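Alpha-glucosidase (Bacteroides thetaiotaomicron, PDB 5XFM) hydrolyses beta-L-arabinopyranosides and alpha-galactosides as a bifunctional, calcium-binding glycoside hydrolase of family 97. Local coordinates at residues A135-K140 against P250-P255; L55-N60 against Y126-Q131. The protein carries 1 engineered substitution. All blocks are in the same frame, centred on the assembly; numbering follows the deposited sequence.

Contact 1 (A135-K140 against P250-P255); sequences ASVTVK and PAFALP
Val137 and Phe252 form the hydrogen-bonded pair at the middle of a short antiparallel match between strands 136-140 and 251-253, and their side chains lie side by side on one face of the sheet. Val137 N donates to Phe252 O at 2.9 Å, and Phe252 N returns the bond to Val137 O. Val139 N to Pro250 O continues the pairing past one end; proline suits that place because only its carbonyl is needed. At the other end Leu254 N reaches Ala135 O at 2.7 Å.

The side chain of Val137 can be followed outward. CB lies 4.0 Å from Leu254 CD2. With chi1 at 63°, CG1 stands between the backbone N and the carbonyl carbon, which brings it over one face of the Phe252 ring as a CH-pi contact, 3.7 Å from the centroid and offset toward the rim. The same methyl touches Leu254 CD2 at 3.7 Å. CG2 turns to the neighbouring strand 47-59, against Thr59. The two methyls of the beta-branched valine thus face different ways, CG1 to Phe252 and Leu254, CG2 to Thr59. Val139 CG2 meets the ring obliquely, 3.8 Å from Phe252 CE1.

The other face carries small or polar residues in two non-hydrogen-bonded pairs, Ser136 with Ala253 and Thr138 with Ala251, which suits its greater exposure. In the second pair Thr138 OG1 comes within 3.8 Å of Ala251 CB.

The pairing joins two strands of the N-terminal domain of the family 97 enzyme. Strand 136-147 runs between 251-253 and 47-59, while Val137, Phe252 and Leu254 all pack on Leu128 of strand 121-128, in the second sheet.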
loop_
_atom_site.group_PDB
_atom_site.type_symbol
_atom_site.label_atom_id
_atom_site.label_comp_id
_atom_site.label_asym_id
_atom_site.label_seq_id
_atom_site.Cartn_x
_atom_site.Cartn_y
_atom_site.Cartn_z
ATOM N N ALA A 135 31.581 -14.213 -5.160
ATOM C CA ALA A 135 30.909 -14.084 -3.868
ATOM C C ALA A 135 29.857 -12.976 -3.908
ATOM O O ALA A 135 29.137 -12.750 -2.939
ATOM C CB ALA A 135 31.924 -13.818 -2.763
ATOM N N SER A 136 29.744 -12.303 -5.046
ATOM C CA SER A 136 28.751 -11.249 -5.176
ATOM C C SER A 136 28.304 -11.091 -6.612
ATOM O O SER A 136 28.995 -11.497 -7.543
ATOM C CB SER A 136 29.294 -9.919 -4.643
ATOM O OG SER A 136 30.478 -9.528 -5.322
ATOM N N VAL A 137 27.156 -10.454 -6.788
ATOM C CA VAL A 137 26.551 -10.367 -8.099
ATOM C C VAL A 137 25.881 -9.016 -8.309
ATOM O O VAL A 137 25.392 -8.388 -7.366
ATOM C CB VAL A 137 25.515 -11.506 -8.300
ATOM C CG1 VAL A 137 24.368 -11.374 -7.317
ATOM C CG2 VAL A 137 24.984 -11.509 -9.699
ATOM N N THR A 138 25.900 -8.564 -9.557
ATOM C CA THR A 138 25.091 -7.442 -9.997
ATOM C C THR A 138 24.109 -7.947 -11.043
ATOM O O THR A 138 24.517 -8.430 -12.095
ATOM C CB THR A 138 25.952 -6.322 -10.605
ATOM O OG1 THR A 138 26.908 -5.866 -9.639
ATOM C CG2 THR A 138 25.083 -5.155 -11.045
ATOM N N VAL A 139 22.816 -7.841 -10.761
ATOM C CA VAL A 139 21.807 -8.238 -11.739
ATOM C C VAL A 139 21.554 -7.089 -12.702
ATOM O O VAL A 139 20.952 -6.078 -12.333
ATOM C CB VAL A 139 20.479 -8.661 -11.077
ATOM C CG1 VAL A 139 19.439 -8.991 -12.139
ATOM C CG2 VAL A 139 20.699 -9.847 -10.153
ATOM N N LYS A 140 22.032 -7.243 -13.933
ATOM C CA LYS A 140 21.926 -6.192 -14.936
ATOM C C LYS A 140 20.475 -5.972 -15.341
ATOM O O LYS A 140 20.064 -4.837 -15.596
ATOM C CB LYS A 140 22.752 -6.533 -16.183
ATOM C CG LYS A 140 24.249 -6.690 -15.958
ATOM C CD LYS A 140 24.974 -6.961 -17.273
ATOM C CE LYS A 140 26.430 -7.356 -17.040
ATOM N NZ LYS A 140 27.243 -6.252 -16.452
ATOM N N PRO A 250 20.809 -3.673 -9.272
ATOM C CA PRO A 250 20.948 -4.138 -7.891
ATOM C C PRO A 250 22.088 -5.142 -7.717
ATOM O O PRO A 250 22.359 -5.957 -8.597
ATOM C CB PRO A 250 19.597 -4.797 -7.610
ATOM C CG PRO A 250 19.153 -5.276 -8.936
ATOM C CD PRO A 250 19.595 -4.217 -9.904
ATOM N N ALA A 251 22.733 -5.086 -6.563
ATOM C CA ALA A 251 23.894 -5.906 -6.291
ATOM C C ALA A 251 23.741 -6.542 -4.923
ATOM O O ALA A 251 23.221 -5.909 -4.006
ATOM C CB ALA A 251 25.159 -5.077 -6.360
ATOM N N PHE A 252 24.156 -7.800 -4.787
ATOM C CA PHE A 252 24.095 -8.450 -3.479
ATOM C C PHE A 252 25.086 -9.599 -3.329
ATOM O O PHE A 252 25.777 -9.974 -4.278
ATOM C CB PHE A 252 22.669 -8.938 -3.184
ATOM C CG PHE A 252 22.028 -9.683 -4.315
ATOM C CD1 PHE A 252 21.316 -9.003 -5.297
ATOM C CD2 PHE A 252 22.123 -11.062 -4.393
ATOM C CE1 PHE A 252 20.717 -9.686 -6.335
ATOM C CE2 PHE A 252 21.527 -11.755 -5.430
ATOM C CZ PHE A 252 20.821 -11.066 -6.402
ATOM N N ALA A 253 25.180 -10.118 -2.108
ATOM C CA ALA A 253 26.099 -11.205 -1.792
ATOM C C ALA A 253 25.599 -12.564 -2.290
ATOM O O ALA A 253 24.395 -12.812 -2.338
ATOM C CB ALA A 253 26.337 -11.258 -0.295
ATOM N N LEU A 254 26.533 -13.442 -2.644
ATOM C CA LEU A 254 26.192 -14.827 -2.973
ATOM C C LEU A 254 26.553 -15.730 -1.802
ATOM O O LEU A 254 27.617 -15.566 -1.210
ATOM C CB LEU A 254 26.915 -15.306 -4.232
ATOM C CG LEU A 254 26.636 -14.580 -5.543
ATOM C CD1 LEU A 254 27.550 -15.123 -6.625
ATOM C CD2 LEU A 254 25.177 -14.684 -5.937
ATOM N N PRO A 255 25.681 -16.698 -1.470
ATOM C CA PRO A 255 24.389 -16.948 -2.124
ATOM C C PRO A 255 23.329 -15.905 -1.767
ATOM O O PRO A 255 23.274 -15.447 -0.626
ATOM C CB PRO A 255 23.997 -18.336 -1.599
ATOM C CG PRO A 255 24.678 -18.439 -0.278
ATOM C CD PRO A 255 25.988 -17.715 -0.445
#

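Contact 2 (L55-N60 against Y126-Q131); sequences LGMNTN and YTLPHQ
Tyr126 points from strand 121-128 toward strand 47-59 and meets Gly56 with its hydroxyl and Met57 with its ring, a Met-aromatic contact between two antiparallel sheets of the N-terminal domain. The backbones stay well apart, with 8.1 Å between the CA atoms of Gly56 and Tyr126, so the long side chains of Tyr126 and Met57 do most of the bridging, with the Gly56 backbone meeting the tyrosine's tip.

Met57 and Tyr126 run alongside one another in opposing senses, each directed toward the other's strand. The methionine chain is extended at chi2 and then bends at chi3 (60°), which carries CE to the base of the tyrosine, 3.5 Å from Tyr126 CD1 and close to CG and CB as well. The sulfur stands farther off, 5.5 Å from the ring centroid, and both it and the methyl approach the ring obliquely. Met57 SD also faces Leu128 CD1 at 4.3 Å. A long, flexible and polarisable side chain suits this buried place, since it can bend to fit both an aromatic ring and the branched leucine side chain.

At the far end of the ring, the buried Tyr126 hydroxyl is satisfied by a hydrogen bond with Thr144 OG1 of strand 136-147 as well as by the Gly56 amide. Leu55 crosses the tyrosine obliquely, with CD2 3.8 Å from Tyr126 OH. Glycine fits at position 56 because, at its positive phi, a beta carbon would run into the carbonyl oxygen of Leu55. Its bare backbone also lies close to the outer end of the ring, where Gly56 N is 3.5 Å from Tyr126 CZ. That same amide donates a nearly straight hydrogen bond to Tyr126 OH, 2.9 Å long with an angle of 162° at the hydrogen.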
loop_
_atom_site.group_PDB
_atom_site.type_symbol
_atom_site.label_atom_id
_atom_site.label_comp_id
_atom_site.label_asym_id
_atom_site.label_seq_id
_atom_site.Cartn_x
_atom_site.Cartn_y
_atom_site.Cartn_z
ATOM N N LEU A 55 10.638 -15.838 -17.915
ATOM C CA LEU A 55 11.399 -15.947 -16.675
ATOM C C LEU A 55 12.854 -15.629 -16.961
ATOM O O LEU A 55 13.279 -15.619 -18.114
ATOM C CB LEU A 55 11.282 -17.349 -16.072
ATOM C CG LEU A 55 9.955 -17.803 -15.469
ATOM C CD1 LEU A 55 9.983 -19.301 -15.221
ATOM C CD2 LEU A 55 9.701 -17.057 -14.172
ATOM N N GLY A 56 13.631 -15.367 -15.919
ATOM C CA GLY A 56 15.065 -15.301 -16.108
ATOM C C GLY A 56 15.666 -13.955 -15.806
ATOM O O GLY A 56 14.987 -13.058 -15.299
ATOM N N MET A 57 16.960 -13.830 -16.077
ATOM C CA MET A 57 17.660 -12.591 -15.779
ATOM C C MET A 57 18.996 -12.529 -16.505
ATOM O O MET A 57 19.515 -13.536 -16.967
ATOM C CB MET A 57 17.869 -12.435 -14.273
ATOM C CG MET A 57 18.750 -13.499 -13.654
ATOM S SD MET A 57 19.110 -13.107 -11.938
ATOM C CE MET A 57 17.448 -13.087 -11.291
ATOM N N ASN A 58 19.525 -11.323 -16.600
ATOM C CA ASN A 58 20.842 -11.041 -17.136
ATOM C C ASN A 58 21.732 -10.525 -16.006
ATOM O O ASN A 58 21.379 -9.549 -15.311
ATOM C CB ASN A 58 20.707 -10.020 -18.268
ATOM C CG ASN A 58 22.019 -9.694 -18.943
ATOM O OD1 ASN A 58 22.950 -10.482 -18.919
ATOM N ND2 ASN A 58 22.091 -8.513 -19.560
ATOM N N THR A 59 22.889 -11.174 -15.856
ATOM C CA THR A 59 23.714 -11.029 -14.668
ATOM C C THR A 59 25.217 -10.897 -14.988
ATOM O O THR A 59 25.704 -11.485 -15.957
ATOM C CB THR A 59 23.447 -12.259 -13.755
ATOM O OG1 THR A 59 22.271 -12.045 -12.959
ATOM C CG2 THR A 59 24.604 -12.567 -12.884
ATOM N N ASN A 60 25.962 -10.175 -14.149
ATOM C CA ASN A 60 27.390 -9.965 -14.387
ATOM C C ASN A 60 28.274 -11.168 -14.052
ATOM O O ASN A 60 29.494 -11.085 -14.144
ATOM C CB ASN A 60 27.887 -8.748 -13.595
ATOM C CG ASN A 60 28.002 -9.020 -12.096
ATOM O OD1 ASN A 60 27.394 -9.948 -11.566
ATOM N ND2 ASN A 60 28.789 -8.201 -11.410
ATOM N N TYR A 126 13.956 -15.762 -7.589
ATOM C CA TYR A 126 15.154 -16.440 -8.056
ATOM C C TYR A 126 16.164 -16.585 -6.922
ATOM O O TYR A 126 16.243 -15.728 -6.044
ATOM C CB TYR A 126 15.793 -15.675 -9.213
ATOM C CG TYR A 126 14.861 -15.353 -10.354
ATOM C CD1 TYR A 126 14.200 -14.134 -10.404
ATOM C CD2 TYR A 126 14.652 -16.259 -11.391
ATOM C CE1 TYR A 126 13.358 -13.820 -11.446
ATOM C CE2 TYR A 126 13.805 -15.955 -12.438
ATOM C CZ TYR A 126 13.159 -14.730 -12.461
ATOM O OH TYR A 126 12.315 -14.405 -13.498
ATOM N N THR A 127 16.948 -17.656 -6.954
ATOM C CA THR A 127 18.091 -17.782 -6.056
ATOM C C THR A 127 19.368 -17.930 -6.878
ATOM O O THR A 127 19.350 -18.502 -7.971
ATOM C CB THR A 127 17.944 -18.973 -5.079
ATOM O OG1 THR A 127 17.740 -20.192 -5.806
ATOM C CG2 THR A 127 16.771 -18.750 -4.133
ATOM N N LEU A 128 20.462 -17.383 -6.357
ATOM C CA LEU A 128 21.775 -17.511 -6.978
ATOM C C LEU A 128 22.775 -18.040 -5.957
ATOM O O LEU A 128 22.991 -17.421 -4.917
ATOM C CB LEU A 128 22.260 -16.168 -7.527
ATOM C CG LEU A 128 21.532 -15.527 -8.707
ATOM C CD1 LEU A 128 21.810 -14.050 -8.715
ATOM C CD2 LEU A 128 22.014 -16.155 -10.009
ATOM N N PRO A 129 23.387 -19.192 -6.250
ATOM C CA PRO A 129 24.356 -19.794 -5.332
ATOM C C PRO A 129 25.750 -19.191 -5.491
ATOM O O PRO A 129 26.004 -18.486 -6.469
ATOM C CB PRO A 129 24.352 -21.267 -5.750
ATOM C CG PRO A 129 24.098 -21.203 -7.227
ATOM C CD PRO A 129 23.159 -20.032 -7.442
ATOM N N HIS A 130 26.637 -19.458 -4.537
ATOM C CA HIS A 130 28.053 -19.160 -4.723
ATOM C C HIS A 130 28.623 -20.069 -5.812
ATOM O O HIS A 130 28.536 -21.290 -5.708
ATOM C CB HIS A 130 28.834 -19.350 -3.423
ATOM C CG HIS A 130 30.261 -18.904 -3.506
ATOM N ND1 HIS A 130 31.238 -19.648 -4.133
ATOM C CD2 HIS A 130 30.885 -17.811 -3.007
ATOM C CE1 HIS A 130 32.396 -19.018 -4.043
ATOM N NE2 HIS A 130 32.210 -17.901 -3.362
ATOM N N GLN A 131 29.207 -19.477 -6.852
ATOM C CA GLN A 131 29.708 -20.252 -7.985
ATOM C C GLN A 131 30.710 -19.460 -8.819
ATOM O O GLN A 131 30.702 -18.230 -8.805
ATOM C CB GLN A 131 28.552 -20.707 -8.875
ATOM C CG GLN A 131 27.915 -19.586 -9.689
ATOM C CD GLN A 131 26.712 -20.057 -10.483
ATOM O OE1 GLN A 131 26.778 -21.068 -11.188
ATOM N NE2 GLN A 131 25.605 -19.327 -10.373
#

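Both contacts belong to the N-terminal domain, with centres about 8 Å apart on the same side of the chain's centre. Contact 2 comes first along the chain, its second segment closing just before contact 1 opens. Strand 136-147 is common to both neighbourhoods. They touch directly: Asn60 OD1 probably accepts a hydrogen bond from Thr138 N, and Lys140 CB packs on Asn58 O. Contact 1 builds within one sheet, whereas contact 2 ties that sheet to the one containing 121-128. Together they give in-sheet pairing beside sheet-to-sheet packing, both reaching strand 121-128 through Leu128, and none of their residues is among the calcium ligands Glu174, Glu452 and Glu458.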